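Local coordinates for acyl-CoA dehydrogenase domain protein Tcur3481 (PDB 6WY9), which binds an FAD cofactor and probably catalyses the flavin-dependent dehydrogenation of acyl-CoA thioesters, at residues 317-322 / 326-331; 80-85 / 334-339; 128-133 / 351-356. All coordinates share one frame; numbering follows the deposited sequence.

Contact 1. Residues 317-322 / 326-331. With FDA (dihydroflavine-adenine dinucleotide), chain C.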
loop_
_atom_site.group_PDB
_atom_site.type_symbol
_atom_site.label_atom_id
_atom_site.label_comp_id
_atom_site.label_asym_id
_atom_site.label_seq_id
_atom_site.Cartn_x
_atom_site.Cartn_y
_atom_site.Cartn_z
ATOM N N HIS B 317 -13.984 2.517 7.673
ATOM C CA HIS B 317 -14.285 3.409 6.587
ATOM C C HIS B 317 -15.594 3.019 5.889
ATOM O O HIS B 317 -16.428 3.891 5.573
ATOM C CB HIS B 317 -13.109 3.424 5.593
ATOM C CG HIS B 317 -13.403 4.297 4.415
ATOM N ND1 HIS B 317 -13.410 5.670 4.510
ATOM C CD2 HIS B 317 -13.829 3.999 3.156
ATOM C CE1 HIS B 317 -13.779 6.190 3.348
ATOM N NE2 HIS B 317 -14.053 5.196 2.515
ATOM N N LEU B 318 -15.772 1.716 5.608
ATOM C CA LEU B 318 -16.941 1.219 4.861
ATOM C C LEU B 318 -18.267 1.462 5.597
ATOM O O LEU B 318 -19.336 1.408 4.974
ATOM C CB LEU B 318 -16.746 -0.281 4.593
ATOM C CG LEU B 318 -15.639 -0.514 3.554
ATOM C CD1 LEU B 318 -15.284 -2.033 3.382
ATOM C CD2 LEU B 318 -16.135 0.065 2.210
ATOM N N HIS B 319 -18.223 1.671 6.922
ATOM C CA HIS B 319 -19.438 1.963 7.676
ATOM C C HIS B 319 -19.847 3.430 7.613
ATOM O O HIS B 319 -21.005 3.747 7.928
ATOM C CB HIS B 319 -19.283 1.582 9.150
ATOM C CG HIS B 319 -19.645 0.172 9.442
ATOM N ND1 HIS B 319 -18.718 -0.854 9.387
ATOM C CD2 HIS B 319 -20.836 -0.399 9.748
ATOM C CE1 HIS B 319 -19.315 -1.992 9.705
ATOM N NE2 HIS B 319 -20.603 -1.750 9.905
ATOM N N GLY B 320 -18.919 4.335 7.300
ATOM C CA GLY B 320 -19.362 5.737 7.363
ATOM C C GLY B 320 -19.670 6.106 8.814
ATOM O O GLY B 320 -19.173 5.478 9.757
ATOM N N GLY B 321 -20.543 7.112 8.996
ATOM C CA GLY B 321 -20.700 7.701 10.322
ATOM C C GLY B 321 -21.095 6.708 11.403
ATOM O O GLY B 321 -20.610 6.790 12.539
ATOM N N ILE B 322 -22.021 5.781 11.093
ATOM C CA ILE B 322 -22.489 4.873 12.138
ATOM C C ILE B 322 -21.331 4.042 12.703
ATOM O O ILE B 322 -21.376 3.607 13.860
ATOM C CB ILE B 322 -23.635 3.940 11.641
ATOM C CG1 ILE B 322 -24.283 3.224 12.830
ATOM C CG2 ILE B 322 -23.091 2.838 10.694
ATOM C CD1 ILE B 322 -25.561 2.423 12.442
ATOM N N VAL B 326 -20.515 4.728 19.337
ATOM C CA VAL B 326 -20.150 3.724 20.334
ATOM C C VAL B 326 -21.312 2.808 20.680
ATOM O O VAL B 326 -21.090 1.793 21.333
ATOM C CB VAL B 326 -19.607 4.259 21.688
ATOM C CG1 VAL B 326 -18.292 5.087 21.492
ATOM C CG2 VAL B 326 -20.701 5.036 22.497
ATOM N N ASP B 327 -22.525 3.103 20.221
ATOM C CA ASP B 327 -23.629 2.177 20.444
ATOM C C ASP B 327 -23.775 1.146 19.336
ATOM O O ASP B 327 -24.698 0.328 19.389
ATOM C CB ASP B 327 -24.931 2.953 20.646
ATOM C CG ASP B 327 -24.967 3.607 22.026
ATOM O OD1 ASP B 327 -25.423 4.761 22.148
ATOM O OD2 ASP B 327 -24.456 2.977 22.986
ATOM N N TYR B 328 -22.870 1.151 18.360
ATOM C CA TYR B 328 -22.850 0.228 17.239
ATOM C C TYR B 328 -21.573 -0.612 17.368
ATOM O O TYR B 328 -20.607 -0.141 17.970
ATOM C CB TYR B 328 -22.893 1.009 15.906
ATOM C CG TYR B 328 -22.872 0.128 14.656
ATOM C CD1 TYR B 328 -24.065 -0.435 14.151
ATOM C CD2 TYR B 328 -21.653 -0.184 14.020
ATOM C CE1 TYR B 328 -24.052 -1.269 13.022
ATOM C CE2 TYR B 328 -21.591 -1.008 12.910
ATOM C CZ TYR B 328 -22.806 -1.556 12.404
ATOM O OH TYR B 328 -22.777 -2.378 11.296
ATOM N N PRO B 329 -21.545 -1.879 16.900
ATOM C CA PRO B 329 -20.485 -2.780 17.377
ATOM C C PRO B 329 -19.108 -2.564 16.783
ATOM O O PRO B 329 -18.114 -2.921 17.427
ATOM C CB PRO B 329 -21.009 -4.182 17.013
ATOM C CG PRO B 329 -22.127 -3.944 16.023
ATOM C CD PRO B 329 -22.720 -2.623 16.412
ATOM N N ILE B 330 -19.026 -2.046 15.550
ATOM C CA ILE B 330 -17.786 -2.251 14.802
ATOM C C ILE B 330 -16.614 -1.513 15.466
ATOM O O ILE B 330 -15.472 -1.964 15.368
ATOM C CB ILE B 330 -17.947 -1.827 13.319
ATOM C CG1 ILE B 330 -16.754 -2.343 12.473
ATOM C CG2 ILE B 330 -18.081 -0.271 13.202
ATOM C CD1 ILE B 330 -16.757 -3.910 12.270
ATOM N N HIS B 331 -16.865 -0.383 16.149
ATOM C CA HIS B 331 -15.748 0.398 16.698
ATOM C C HIS B 331 -14.896 -0.418 17.683
ATOM O O HIS B 331 -13.715 -0.114 17.873
ATOM C CB HIS B 331 -16.249 1.643 17.425
ATOM C CG HIS B 331 -16.897 1.332 18.741
ATOM N ND1 HIS B 331 -18.142 0.725 18.822
ATOM C CD2 HIS B 331 -16.474 1.492 20.022
ATOM C CE1 HIS B 331 -18.476 0.567 20.094
ATOM N NE2 HIS B 331 -17.481 1.022 20.843
HETATM P PA FDA C . -22.835 6.024 3.786
HETATM O O1A FDA C . -23.632 4.869 4.303
HETATM O O2A FDA C . -23.440 6.945 2.712
HETATM O O5B FDA C . -21.467 5.398 3.009
HETATM C C5B FDA C . -20.782 4.599 3.936
HETATM C C4B FDA C . -19.495 4.121 3.237
HETATM O O4B FDA C . -19.945 3.512 1.934
HETATM C C3B FDA C . -18.606 5.270 2.758
HETATM O O3B FDA C . -17.683 5.654 3.709
HETATM C C2B FDA C . -17.858 4.612 1.612
HETATM O O2B FDA C . -16.861 3.610 2.046
HETATM C C1B FDA C . -18.961 3.782 0.886
HETATM N N9A FDA C . -19.575 4.451 -0.260
HETATM C C8A FDA C . -20.667 5.341 -0.282
HETATM N N7A FDA C . -20.998 5.705 -1.515
HETATM C C5A FDA C . -20.104 5.047 -2.333
HETATM C C6A FDA C . -19.944 5.064 -3.727
HETATM N N6A FDA C . -20.748 5.795 -4.522
HETATM N N1A FDA C . -18.971 4.331 -4.311
HETATM C C2A FDA C . -18.194 3.621 -3.442
HETATM N N3A FDA C . -18.218 3.511 -2.091
HETATM C C4A FDA C . -19.213 4.245 -1.569
HETATM N N1 FDA C . -23.080 15.617 8.605
HETATM C C2 FDA C . -23.830 16.810 8.667
HETATM O O2 FDA C . -24.838 16.958 7.941
HETATM N N3 FDA C . -23.377 17.774 9.561
HETATM C C4 FDA C . -22.246 17.627 10.397
HETATM O O4 FDA C . -21.943 18.527 11.170
HETATM C C4X FDA C . -21.544 16.378 10.271
HETATM N N5 FDA C . -20.418 16.152 11.064
HETATM C C5X FDA C . -20.054 14.856 11.313
HETATM C C6 FDA C . -19.268 14.541 12.360
HETATM C C7 FDA C . -18.938 13.183 12.595
HETATM C C7M FDA C . -18.113 12.893 13.711
HETATM C C8 FDA C . -19.362 12.193 11.788
HETATM C C8M FDA C . -19.009 10.778 12.024
HETATM C C9 FDA C . -20.143 12.515 10.692
HETATM C C9A FDA C . -20.496 13.842 10.469
HETATM N N10 FDA C . -21.285 14.191 9.361
HETATM C C10 FDA C . -21.959 15.415 9.424
HETATM C "C1'" FDA C . -21.859 13.103 8.519
HETATM C "C2'" FDA C . -20.983 12.811 7.269
HETATM O "O2'" FDA C . -21.094 13.804 6.367
HETATM C "C3'" FDA C . -21.543 11.415 6.735
HETATM O "O3'" FDA C . -21.201 10.366 7.619
HETATM C "C4'" FDA C . -21.049 11.144 5.322
HETATM O "O4'" FDA C . -21.682 12.048 4.484
HETATM C "C5'" FDA C . -21.316 9.651 4.989
HETATM O "O5'" FDA C . -22.699 9.451 5.019
HETATM P P FDA C . -23.022 8.035 5.776
HETATM O O1P FDA C . -22.411 8.162 7.086
HETATM O O2P FDA C . -24.520 7.802 5.646
HETATM O O3P FDA C . -22.201 6.813 5.008
#

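Contact 2. Residues 80-85 / 334-339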
loop_
_atom_site.group_PDB
_atom_site.type_symbol
_atom_site.label_atom_id
_atom_site.label_comp_id
_atom_site.label_asym_id
_atom_site.label_seq_id
_atom_site.Cartn_x
_atom_site.Cartn_y
_atom_site.Cartn_z
ATOM N N ARG B 80 -13.319 -12.917 17.600
ATOM C CA ARG B 80 -14.518 -12.741 16.776
ATOM C C ARG B 80 -15.611 -11.949 17.492
ATOM O O ARG B 80 -16.440 -11.291 16.846
ATOM C CB ARG B 80 -15.061 -14.104 16.390
ATOM C CG ARG B 80 -14.997 -14.406 14.963
ATOM C CD ARG B 80 -15.425 -15.831 14.755
ATOM N NE ARG B 80 -14.778 -16.388 13.582
ATOM C CZ ARG B 80 -13.777 -17.260 13.614
ATOM N NH1 ARG B 80 -13.292 -17.715 14.774
ATOM N NH2 ARG B 80 -13.268 -17.694 12.464
ATOM N N HIS B 81 -15.635 -12.027 18.818
ATOM C CA HIS B 81 -16.668 -11.410 19.656
ATOM C C HIS B 81 -16.153 -10.294 20.555
ATOM O O HIS B 81 -16.901 -9.849 21.427
ATOM C CB HIS B 81 -17.296 -12.483 20.543
ATOM C CG HIS B 81 -17.969 -13.547 19.753
ATOM N ND1 HIS B 81 -17.348 -14.740 19.450
ATOM C CD2 HIS B 81 -19.165 -13.569 19.136
ATOM C CE1 HIS B 81 -18.157 -15.472 18.705
ATOM N NE2 HIS B 81 -19.264 -14.780 18.492
ATOM N N VAL B 82 -14.881 -9.884 20.394
ATOM C CA VAL B 82 -14.205 -8.906 21.247
ATOM C C VAL B 82 -14.606 -9.166 22.709
ATOM O O VAL B 82 -15.046 -8.267 23.423
ATOM C CB VAL B 82 -14.474 -7.453 20.757
ATOM C CG1 VAL B 82 -13.737 -7.220 19.357
ATOM C CG2 VAL B 82 -15.960 -7.143 20.562
ATOM N N ALA B 83 -14.479 -10.410 23.155
ATOM C CA ALA B 83 -15.058 -10.786 24.451
ATOM C C ALA B 83 -14.092 -10.399 25.565
ATOM O O ALA B 83 -12.908 -10.776 25.509
ATOM C CB ALA B 83 -15.354 -12.275 24.522
ATOM N N PRO B 84 -14.540 -9.603 26.560
ATOM C CA PRO B 84 -13.579 -9.042 27.538
ATOM C C PRO B 84 -13.163 -10.000 28.652
ATOM O O PRO B 84 -13.608 -9.912 29.801
ATOM C CB PRO B 84 -14.342 -7.826 28.084
ATOM C CG PRO B 84 -15.812 -8.269 28.044
ATOM C CD PRO B 84 -15.885 -8.993 26.698
ATOM N N VAL B 85 -12.251 -10.919 28.334
ATOM C CA VAL B 85 -11.616 -11.769 29.360
ATOM C C VAL B 85 -10.137 -11.920 29.025
ATOM O O VAL B 85 -9.752 -11.978 27.862
ATOM C CB VAL B 85 -12.262 -13.181 29.443
ATOM C CG1 VAL B 85 -13.488 -13.200 30.319
ATOM C CG2 VAL B 85 -12.602 -13.721 28.040
ATOM N N PHE B 334 -12.192 -2.133 15.743
ATOM C CA PHE B 334 -11.131 -1.157 15.487
ATOM C C PHE B 334 -10.213 -1.010 16.704
ATOM O O PHE B 334 -8.975 -1.025 16.576
ATOM C CB PHE B 334 -11.733 0.216 15.105
ATOM C CG PHE B 334 -10.679 1.218 14.803
ATOM C CD1 PHE B 334 -9.906 1.088 13.662
ATOM C CD2 PHE B 334 -10.378 2.227 15.708
ATOM C CE1 PHE B 334 -8.854 1.989 13.386
ATOM C CE2 PHE B 334 -9.348 3.132 15.439
ATOM C CZ PHE B 334 -8.580 3.009 14.264
ATOM N N LEU B 335 -10.805 -0.833 17.900
ATOM C CA LEU B 335 -9.994 -0.618 19.105
ATOM C C LEU B 335 -9.117 -1.842 19.413
ATOM O O LEU B 335 -7.930 -1.700 19.726
ATOM C CB LEU B 335 -10.881 -0.276 20.314
ATOM C CG LEU B 335 -11.734 1.008 20.198
ATOM C CD1 LEU B 335 -12.556 1.213 21.472
ATOM C CD2 LEU B 335 -10.754 2.191 19.946
ATOM N N TRP B 336 -9.707 -3.048 19.386
ATOM C CA TRP B 336 -8.936 -4.279 19.579
ATOM C C TRP B 336 -7.857 -4.452 18.508
ATOM O O TRP B 336 -6.696 -4.765 18.818
ATOM C CB TRP B 336 -9.873 -5.499 19.567
ATOM C CG TRP B 336 -10.563 -5.747 20.897
ATOM C CD1 TRP B 336 -11.250 -4.841 21.640
ATOM C CD2 TRP B 336 -10.633 -7.004 21.616
ATOM N NE1 TRP B 336 -11.754 -5.445 22.772
ATOM C CE2 TRP B 336 -11.385 -6.771 22.780
ATOM C CE3 TRP B 336 -10.145 -8.296 21.368
ATOM C CZ2 TRP B 336 -11.653 -7.785 23.731
ATOM C CZ3 TRP B 336 -10.432 -9.316 22.313
ATOM C CH2 TRP B 336 -11.173 -9.046 23.476
ATOM N N GLY B 337 -8.230 -4.301 17.234
ATOM C CA GLY B 337 -7.266 -4.517 16.165
ATOM C C GLY B 337 -6.077 -3.591 16.299
ATOM O O GLY B 337 -4.924 -4.020 16.203
ATOM N N LYS B 338 -6.361 -2.316 16.556
ATOM C CA LYS B 338 -5.341 -1.289 16.705
ATOM C C LYS B 338 -4.416 -1.619 17.879
ATOM O O LYS B 338 -3.185 -1.604 17.746
ATOM C CB LYS B 338 -6.066 0.068 16.861
ATOM C CG LYS B 338 -5.286 1.263 17.360
ATOM C CD LYS B 338 -4.936 2.269 16.217
ATOM C CE LYS B 338 -3.979 3.398 16.703
ATOM N NZ LYS B 338 -3.279 4.138 15.534
ATOM N N GLN B 339 -4.983 -1.953 19.039
ATOM C CA GLN B 339 -4.124 -2.273 20.178
ATOM C C GLN B 339 -3.273 -3.517 19.902
ATOM O O GLN B 339 -2.060 -3.536 20.174
ATOM C CB GLN B 339 -4.947 -2.528 21.454
ATOM C CG GLN B 339 -3.937 -2.789 22.614
ATOM C CD GLN B 339 -4.555 -2.560 23.970
ATOM O OE1 GLN B 339 -5.289 -1.589 24.166
ATOM N NE2 GLN B 339 -4.248 -3.438 24.918
#

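Contact 3. Residues 128-133 / 351-356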
loop_
_atom_site.group_PDB
_atom_site.type_symbol
_atom_site.label_atom_id
_atom_site.label_comp_id
_atom_site.label_asym_id
_atom_site.label_seq_id
_atom_site.Cartn_x
_atom_site.Cartn_y
_atom_site.Cartn_z
ATOM N N VAL B 128 12.329 2.417 24.012
ATOM C CA VAL B 128 12.751 1.415 23.039
ATOM C C VAL B 128 12.044 0.086 23.297
ATOM O O VAL B 128 11.524 -0.552 22.372
ATOM C CB VAL B 128 14.278 1.261 23.050
ATOM C CG1 VAL B 128 14.664 0.103 22.117
ATOM C CG2 VAL B 128 14.951 2.610 22.644
ATOM N N GLY B 129 12.050 -0.373 24.550
ATOM C CA GLY B 129 11.265 -1.544 24.919
ATOM C C GLY B 129 11.564 -2.811 24.150
ATOM O O GLY B 129 10.639 -3.530 23.750
ATOM N N ASP B 130 12.840 -3.113 23.934
ATOM C CA ASP B 130 13.184 -4.378 23.295
ATOM C C ASP B 130 12.717 -5.566 24.140
ATOM O O ASP B 130 13.272 -5.823 25.222
ATOM C CB ASP B 130 14.678 -4.419 23.091
ATOM C CG ASP B 130 15.141 -5.629 22.336
ATOM O OD1 ASP B 130 14.381 -6.588 22.123
ATOM O OD2 ASP B 130 16.306 -5.586 21.943
ATOM N N VAL B 131 11.708 -6.305 23.666
ATOM C CA VAL B 131 11.090 -7.336 24.525
ATOM C C VAL B 131 12.068 -8.481 24.800
ATOM O O VAL B 131 11.882 -9.263 25.749
ATOM C CB VAL B 131 9.789 -7.916 23.924
ATOM C CG1 VAL B 131 8.671 -6.828 23.811
ATOM C CG2 VAL B 131 10.068 -8.535 22.553
ATOM N N ALA B 132 13.081 -8.611 23.962
ATOM C CA ALA B 132 14.096 -9.647 24.060
ATOM C C ALA B 132 15.276 -9.227 24.926
ATOM O O ALA B 132 16.130 -10.063 25.224
ATOM C CB ALA B 132 14.599 -10.021 22.648
ATOM N N ALA B 133 15.354 -7.951 25.324
ATOM C CA ALA B 133 16.437 -7.458 26.184
ATOM C C ALA B 133 15.822 -6.497 27.204
ATOM O O ALA B 133 16.044 -5.278 27.165
ATOM C CB ALA B 133 17.551 -6.801 25.349
ATOM N N LEU B 351 9.169 -6.379 11.305
ATOM C CA LEU B 351 9.996 -6.569 10.113
ATOM C C LEU B 351 11.465 -6.435 10.439
ATOM O O LEU B 351 12.290 -7.184 9.913
ATOM C CB LEU B 351 9.606 -5.577 9.000
ATOM C CG LEU B 351 8.218 -5.738 8.350
ATOM C CD1 LEU B 351 7.953 -4.643 7.254
ATOM C CD2 LEU B 351 7.986 -7.192 7.772
ATOM N N GLN B 352 11.831 -5.480 11.301
ATOM C CA GLN B 352 13.245 -5.359 11.637
ATOM C C GLN B 352 13.779 -6.616 12.330
ATOM O O GLN B 352 14.849 -7.131 11.980
ATOM C CB GLN B 352 13.483 -4.139 12.511
ATOM C CG GLN B 352 14.999 -3.954 12.807
ATOM C CD GLN B 352 15.238 -2.627 13.478
ATOM O OE1 GLN B 352 15.133 -1.554 12.815
ATOM N NE2 GLN B 352 15.548 -2.652 14.811
ATOM N N ARG B 353 13.042 -7.120 13.319
ATOM C CA ARG B 353 13.438 -8.327 14.020
ATOM C C ARG B 353 13.505 -9.518 13.067
ATOM O O ARG B 353 14.447 -10.326 13.120
ATOM C CB ARG B 353 12.458 -8.595 15.170
ATOM C CG ARG B 353 12.946 -9.708 16.105
ATOM C CD ARG B 353 12.047 -9.843 17.360
ATOM N NE ARG B 353 12.221 -8.720 18.295
ATOM C CZ ARG B 353 13.287 -8.558 19.085
ATOM N NH1 ARG B 353 13.368 -7.516 19.893
ATOM N NH2 ARG B 353 14.283 -9.428 19.040
ATOM N N LEU B 354 12.477 -9.679 12.226
ATOM C CA LEU B 354 12.481 -10.773 11.266
ATOM C C LEU B 354 13.665 -10.640 10.296
ATOM O O LEU B 354 14.284 -11.637 9.920
ATOM C CB LEU B 354 11.151 -10.799 10.497
ATOM C CG LEU B 354 10.961 -11.847 9.383
ATOM C CD1 LEU B 354 11.105 -13.312 9.933
ATOM C CD2 LEU B 354 9.583 -11.724 8.802
ATOM N N GLY B 355 13.947 -9.430 9.837
ATOM C CA GLY B 355 15.076 -9.250 8.935
ATOM C C GLY B 355 16.422 -9.609 9.551
ATOM O O GLY B 355 17.330 -10.090 8.842
ATOM N N ASP B 356 16.583 -9.374 10.866
ATOM C CA ASP B 356 17.827 -9.764 11.548
ATOM C C ASP B 356 17.935 -11.288 11.617
ATOM O O ASP B 356 19.023 -11.843 11.433
ATOM C CB ASP B 356 17.862 -9.164 12.965
ATOM C CG ASP B 356 18.147 -7.635 12.965
ATOM O OD1 ASP B 356 18.624 -7.114 11.927
ATOM O OD2 ASP B 356 17.913 -6.968 14.004
#

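Contact 1. Residues 317-322 / 326-331
Tyr328 reaches back from the turn after the helix 295-319 to lie against Ile322 and end on His319. With CG anti to the backbone N (chi1 180°), the ring is carried toward both partners. Tyr328 CB rests 3.6 Å from the carbonyl O of Ile322. The extended Ile322 side chain crosses the Tyr328 ring at about a right angle: its CG1 lies under Tyr328 CG in an off-centre CH-pi contact, Tyr328 CD1 is 3.7 Å from Ile322 CD1, CE1 is near that same methyl, and CD2 keeps to Ile322 O. At the far edge of the ring, Tyr328 CE2 comes within 3.2 Å of His319 NE2, with CZ close behind. The hydroxyl completes the run, Tyr328 OH being hydrogen-bonded to His319 NE2 at 2.7 Å, near the plane of the imidazole; at 131° the bond is distinctly bent. A phenol suits the place because its ring serves isoleucine while its oxygen serves histidine. His319 is covered on one face by Ile330, whose CG2 sits 4.0 Å from the imidazole centroid as a CH-pi contact, and its ND1 is bonded to Thr315 O, so both nitrogens have partners.

The same helix end binds the cofactor. His317 O accepts from O3B of the adenosine ribose of the dihydroflavine-adenine dinucleotide, and Gly321 N gives a nearly straight bond (166°) of 2.9 Å to its phosphate oxygen O1P. Gly320 leaves the helix with positive phi, and a side chain on it would run into the pyrophosphate, two reasons for glycine. In the fold, the contact joins the end of helix 295-319 to the start of helix 330-340, against helix 215-248, where Tyr245 stacks on His319 and Ile241 backs Tyr328.

Contact 2. Residues 80-85 / 334-339
Trp336 lays one face of its indole over the backbone of Val82, and this is the tight half of the contact. Val82 CA stands 3.6 Å from the centroid of the six-membered ring of Trp336 and only 8° off its normal, a CH-pi contact almost straight above the face. The valine side chain extends the cover toward the five-membered ring: Val82 CB sits 3.8 Å from Trp336 CE2, and CG1, lying beside the backbone N, comes equally near CG and CD2. Past CA the main chain keeps close, with Val82 C 3.4 Å from Trp336 CZ2. At the rim of the ring Ala83 O meets Trp336 CH2 at 3.2 Å, near the indole plane, so that a carbonyl faces the weakly positive edge of the aromatic system.

Such an approach of backbone to ring depends on how helix 67-80 ends. Val82 is the C-prime residue of a Schellman motif, in which Ala83 N bonds to Gln78 O and Val82 N to Gly79 O. Its positive phi (40°) is unusual for a branched residue, yet it turns the chain across the indole. Pro84 then centres an inverse gamma turn, Val85 N bonding to Ala83 O, an oxygen that also accepts from Gln78 NE2. The contact thereby ties the N-terminal helical domain to helix 330-340 of the C-terminal one, and a large flat side chain suits the span between them.

On its loose side the contact thins out. Pro84 N approaches obliquely, 4.4 Å from Trp336 CZ2, with little surface buried. Trp336 and Pro84 both stay partly exposed, and a glycerol, probably from the crystallisation liquor, sits about 4 Å from the tryptophan side chain; Ala83, by contrast, points its methyl away from the tryptophan, onto Phe20 and Leu43.

Contact 3. Residues 128-133 / 351-356
Asp130 and Arg353 form a salt bridge between an Asx turn in the loop that follows strand 118-122 and the helix 347-362. It joins a loop of the central beta domain to the last helix of the C-terminal helical domain.

The charged interaction is a single nitrogen-to-oxygen bond. Arg353 NH1 donates to Asp130 OD1 at 2.6 Å, with a bent N-H...O angle of 132°. The oxygen lies near the guanidinium plane, but NH1 meets the carboxylate from above, and the two planes stand 45° apart. Arginine suits the place because its chain, extended through chi2 and bent at chi3 (-72°), carries the charge from the helix across to the turn. Arg224 of helix 215-248 lies close to Arg353 NE, so the aspartate probably offsets some of the positive charge gathered here. With an alanine in place of Asp130, the Arg353 guanidinium is likely to lose its acidic mate and be freer to turn, and Ala132 N to lose its side-chain acceptor.

Van der Waals contacts are few. Ala132 CB lies 3.7 Å from Arg353 NH2, a short side chain that lets the guanidinium in close, while Val131 approaches only loosely and packs instead on Leu220.

Hydrogen bonds within the loop shape it. Ala133 N bonds to Asp130 O, closing a type I beta turn, and Ala132 N donates to Asp130 OD1 at 3.0 Å, on the face of the carboxylate opposite the one that Arg353 NH1 reaches.

Along the chain the order is 80-85, 128-133, 317-322, 326-331, 334-339 and 351-356. Contact 1 is local, whereas contacts 2 and 3 span more than two hundred residues and interleave. Contacts 1 and 2 share helix 330-340, their centres about 14 Å apart; contact 3 uses the next helix, 347-362, with its centre about 25 Å from that of contact 2 and about 34 Å from that of contact 1. The C-terminal helices thus meet the cofactor at contact 1, the N-terminal helical domain at contact 2 and the beta domain at contact 3, bringing together the three-domain arrangement familiar in acyl-CoA dehydrogenases.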